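Local coordinates for ORF131 protein (Ralstonia metallidurans, PDB 2WTO) that probably takes part in heavy-metal resistance, most likely by binding copper in a fold of the cupredoxin type, at residues W92-M97 with V120-S125. Residues are numbered along the deposited sequence; the frame is centred on the assembly and turned at random.
With MG (magnesium ion), chain I.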
ATOM      1  N   TRP A  92       1.276  -8.204 -11.166  1.00  5.30           N
ATOM      2  CA  TRP A  92      -0.148  -8.466 -11.308  1.00  5.56           C
ATOM      3  C   TRP A  92      -0.869  -7.186 -11.670  1.00  5.62           C
ATOM      4  O   TRP A  92      -0.549  -6.131 -11.130  1.00  5.58           O
ATOM      5  CB  TRP A  92      -0.713  -8.970  -9.977  1.00  5.22           C
ATOM      6  CG  TRP A  92      -2.110  -9.497 -10.049  1.00  5.70           C
ATOM      7  CD1 TRP A  92      -3.266  -8.822  -9.772  1.00  4.64           C
ATOM      8  CD2 TRP A  92      -2.490 -10.823 -10.421  1.00  5.12           C
ATOM      9  NE1 TRP A  92      -4.355  -9.663  -9.954  1.00  4.82           N
ATOM     10  CE2 TRP A  92      -3.902 -10.898 -10.347  1.00  4.68           C
ATOM     11  CE3 TRP A  92      -1.777 -11.962 -10.827  1.00  5.36           C
ATOM     12  CZ2 TRP A  92      -4.605 -12.063 -10.659  1.00  4.48           C
ATOM     13  CZ3 TRP A  92      -2.475 -13.115 -11.132  1.00  6.29           C
ATOM     14  CH2 TRP A  92      -3.875 -13.155 -11.039  1.00  6.60           C
ATOM     15  N   THR A  93      -1.855  -7.274 -12.563  1.00  5.14           N
ATOM     16  CA  THR A  93      -2.719  -6.128 -12.846  1.00  4.81           C
ATOM     17  C   THR A  93      -4.091  -6.403 -12.227  1.00  5.27           C
ATOM     18  O   THR A  93      -4.775  -7.358 -12.589  1.00  5.31           O
ATOM     19  CB  THR A  93      -2.906  -5.855 -14.377  1.00  7.54           C
ATOM     20  OG1 THR A  93      -1.646  -5.492 -14.974  1.00  5.04           O
ATOM     21  CG2 THR A  93      -3.888  -4.685 -14.586  1.00  5.16           C
ATOM     22  N   PHE A  94      -4.479  -5.580 -11.267  1.00  4.63           N
ATOM     23  CA  PHE A  94      -5.722  -5.821 -10.545  1.00  6.71           C
ATOM     24  C   PHE A  94      -6.944  -5.482 -11.379  1.00  4.48           C
ATOM     25  O   PHE A  94      -6.932  -4.530 -12.179  1.00  7.53           O
ATOM     26  CB  PHE A  94      -5.695  -5.114  -9.193  1.00  6.31           C
ATOM     27  CG  PHE A  94      -4.694  -5.722  -8.274  1.00  7.05           C
ATOM     28  CD1 PHE A  94      -5.037  -6.821  -7.481  1.00  5.12           C
ATOM     29  CD2 PHE A  94      -3.382  -5.283  -8.281  1.00  6.94           C
ATOM     30  CE1 PHE A  94      -4.081  -7.437  -6.659  1.00  7.19           C
ATOM     31  CE2 PHE A  94      -2.423  -5.896  -7.486  1.00  6.49           C
ATOM     32  CZ  PHE A  94      -2.766  -6.976  -6.677  1.00  5.99           C
ATOM     33  N   ALA A  95      -7.977  -6.312 -11.234  1.00  5.58           N
ATOM     34  CA  ALA A  95      -9.229  -6.132 -11.963  1.00  6.64           C
ATOM     35  C   ALA A  95      -9.944  -4.849 -11.541  1.00  6.55           C
ATOM     36  O   ALA A  95      -9.576  -4.217 -10.540  1.00  6.40           O
ATOM     37  CB  ALA A  95     -10.160  -7.357 -11.729  1.00  6.26           C
ATOM     38  N   GLN A  96     -10.979  -4.476 -12.298  1.00  6.33           N
ATOM     39  CA  GLN A  96     -11.810  -3.327 -11.967  1.00  7.24           C
ATOM     40  C   GLN A  96     -12.957  -3.810 -11.067  1.00 10.05           C
ATOM     41  O   GLN A  96     -13.912  -4.435 -11.544  1.00  9.97           O
ATOM     42  CB  GLN A  96     -12.372  -2.686 -13.240  1.00  8.78           C
ATOM     43  CG  GLN A  96     -11.286  -2.166 -14.215  1.00  6.58           C
ATOM     44  CD  GLN A  96     -10.554  -0.921 -13.704  1.00  8.01           C
ATOM     45  OE1 GLN A  96     -11.061  -0.177 -12.865  1.00  7.31           O
ATOM     46  NE2 GLN A  96      -9.370  -0.686 -14.230  1.00  9.38           N
ATOM     47  N   MET A  97     -12.873  -3.516  -9.774  1.00  8.23           N
ATOM     48  CA  MET A  97     -13.805  -4.100  -8.805  1.00  7.89           C
ATOM     49  C   MET A  97     -15.006  -3.220  -8.505  1.00  9.57           C
ATOM     50  O   MET A  97     -14.871  -2.020  -8.297  1.00  7.81           O
ATOM     51  CB  MET A  97     -13.079  -4.413  -7.503  1.00 10.43           C
ATOM     52  CG  MET A  97     -11.798  -5.233  -7.681  1.00 11.67           C
ATOM     53  SD  MET A  97     -11.950  -6.738  -8.673  1.00 17.15           S
ATOM     54  CE  MET A  97     -13.224  -7.563  -7.780  1.00 11.23           C
ATOM     55  N   VAL A 120      -4.282  -8.584   0.038  1.00  7.10           N
ATOM     56  CA  VAL A 120      -4.320  -7.400  -0.822  1.00  6.11           C
ATOM     57  C   VAL A 120      -5.694  -6.743  -0.789  1.00  6.15           C
ATOM     58  O   VAL A 120      -6.683  -7.336  -1.197  1.00  6.28           O
ATOM     59  CB  VAL A 120      -3.963  -7.742  -2.289  1.00  7.30           C
ATOM     60  CG1 VAL A 120      -3.928  -6.456  -3.150  1.00  6.41           C
ATOM     61  CG2 VAL A 120      -2.622  -8.461  -2.346  1.00  6.89           C
ATOM     62  N   TYR A 121      -5.750  -5.505  -0.319  1.00  7.14           N
ATOM     63  CA  TYR A 121      -6.989  -4.758  -0.287  1.00  7.70           C
ATOM     64  C   TYR A 121      -7.114  -4.001  -1.602  1.00  8.76           C
ATOM     65  O   TYR A 121      -6.289  -3.146  -1.893  1.00  7.68           O
ATOM     66  CB  TYR A 121      -6.941  -3.775   0.877  1.00  8.72           C
ATOM     67  CG  TYR A 121      -8.267  -3.229   1.259  1.00 10.88           C
ATOM     68  CD1 TYR A 121      -8.949  -3.711   2.380  1.00 10.80           C
ATOM     69  CD2 TYR A 121      -8.854  -2.217   0.496  1.00 12.07           C
ATOM     70  CE1 TYR A 121     -10.202  -3.181   2.723  1.00 20.42           C
ATOM     71  CE2 TYR A 121     -10.090  -1.672   0.833  1.00 18.35           C
ATOM     72  CZ  TYR A 121     -10.760  -2.158   1.938  1.00 21.05           C
ATOM     73  OH  TYR A 121     -11.978  -1.608   2.253  1.00 21.13           O
ATOM     74  N   ILE A 122      -8.132  -4.317  -2.396  1.00  6.23           N
ATOM     75  CA  ILE A 122      -8.314  -3.644  -3.689  1.00  6.22           C
ATOM     76  C   ILE A 122      -9.444  -2.625  -3.616  1.00  7.40           C
ATOM     77  O   ILE A 122     -10.588  -2.974  -3.313  1.00  6.45           O
ATOM     78  CB  ILE A 122      -8.649  -4.666  -4.797  1.00  5.02           C
ATOM     79  CG1 ILE A 122      -7.622  -5.803  -4.792  1.00  5.84           C
ATOM     80  CG2 ILE A 122      -8.778  -3.938  -6.158  1.00  5.06           C
ATOM     81  CD1 ILE A 122      -8.139  -7.157  -5.379  1.00  4.29           C
ATOM     82  N   ASP A 123      -9.110  -1.361  -3.890  1.00  7.25           N
ATOM     83  CA  ASP A 123     -10.067  -0.280  -3.847  1.00  8.06           C
ATOM     84  C   ASP A 123     -11.020  -0.424  -5.036  1.00  8.38           C
ATOM     85  O   ASP A 123     -10.624  -0.888  -6.115  1.00  6.50           O
ATOM     86  CB  ASP A 123      -9.326   1.066  -3.908  1.00  8.88           C
ATOM     87  CG  ASP A 123     -10.249   2.261  -3.728  1.00 15.69           C
ATOM     88  OD1 ASP A 123     -11.165   2.218  -2.873  1.00 18.10           O
ATOM     89  OD2 ASP A 123     -10.050   3.267  -4.443  1.00 21.36           O
ATOM     90  N   ARG A 124     -12.274  -0.041  -4.804  1.00  7.45           N
ATOM     91  CA  ARG A 124     -13.339  -0.059  -5.806  1.00  7.99           C
ATOM     92  C   ARG A 124     -12.949   0.740  -7.042  1.00  7.22           C
ATOM     93  O   ARG A 124     -12.297   1.783  -6.939  1.00  7.47           O
ATOM     94  CB  ARG A 124     -14.576   0.584  -5.182  1.00 10.73           C
ATOM     95  CG  ARG A 124     -15.739   0.783  -6.119  1.00 20.09           C
ATOM     96  CD  ARG A 124     -16.961   1.307  -5.364  1.00 23.14           C
ATOM     97  NE  ARG A 124     -16.915   2.754  -5.166  1.00 34.44           N
ATOM     98  CZ  ARG A 124     -16.492   3.353  -4.056  1.00 38.23           C
ATOM     99  NH1 ARG A 124     -16.073   2.635  -3.017  1.00 35.30           N
ATOM    100  NH2 ARG A 124     -16.495   4.678  -3.982  1.00 51.92           N
ATOM    101  N   SER A 125     -13.382   0.273  -8.211  1.00  6.95           N
ATOM    102  CA  SER A 125     -13.099   0.951  -9.473  1.00  8.78           C
ATOM    103  C   SER A 125     -13.915   2.223  -9.661  1.00  9.49           C
ATOM    104  O   SER A 125     -15.092   2.291  -9.316  1.00 11.20           O
ATOM    105  CB  SER A 125     -13.416   0.007 -10.647  1.00  5.78           C
ATOM    106  OG  SER A 125     -13.318   0.687 -11.879  1.00  8.96           O
TER
HETATM  107 MG    MG I1113     -10.953   4.993  -4.689  0.80 22.29          MG
HETATM  108  O   HOH W   1     -12.300   4.613  -3.284  1.00 11.64           O
HETATM  109  O   HOH W   2     -12.437   4.372  -5.987  1.00 25.61           O
HETATM  110  O   HOH W   3     -10.255   5.816  -6.462  1.00 31.17           O
HETATM  111  O   HOH W   4     -11.830   6.933  -4.430  1.00 24.45           O
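Ile-122 of strand 119-123 touches both Phe-94 and Met-97, each through a different branch. At CB the chain forks: Ile-122 CG2 lies 3.6 Å from Met-97 CG, while Ile-122 CG1, set anti to the carbonyl carbon (chi1 -51°), passes 3.9 Å from Phe-94 CD1. The tip, Ile-122 CD1, meets the same Phe-94 CD1 at 3.8 Å. Farther round the ring, Val-120 CG1 approaches obliquely, 3.6 Å from Phe-94 CE1. One face of the phenyl is covered from within its own strand, Trp-92 CD1 standing 3.4 Å above the centre, and Val-75 and Leu-108 also touch Phe-94.

Beyond the strands the contact turns polar. Ser-125 N donates to Met-97 O at 2.7 Å in an almost straight bond (178° at the hydrogen), lying in the carbonyl plane. Ser-125 OG donates to Gln-96 OE1 at 2.6 Å, somewhat tilted from the amide carbonyl plane, and also bonds to Leu-127 N, so two partners grip the hydroxyl. Asp-123, whose CB leaves the backbone away from 92-97, binds magnesium through OD2 at 2.0 Å; four waters and OD1 of Asp-123 of the second subunit complete six ligands. Strands 88-94 and 119-123 belong to different sheets: Phe-94 of the first packs against Val-120 and Ile-122 of the other, with Met-97 of the loop after 88-94 alongside, an inter-sheet packing consistent with the beta-sandwich of cupredoxin-like domains.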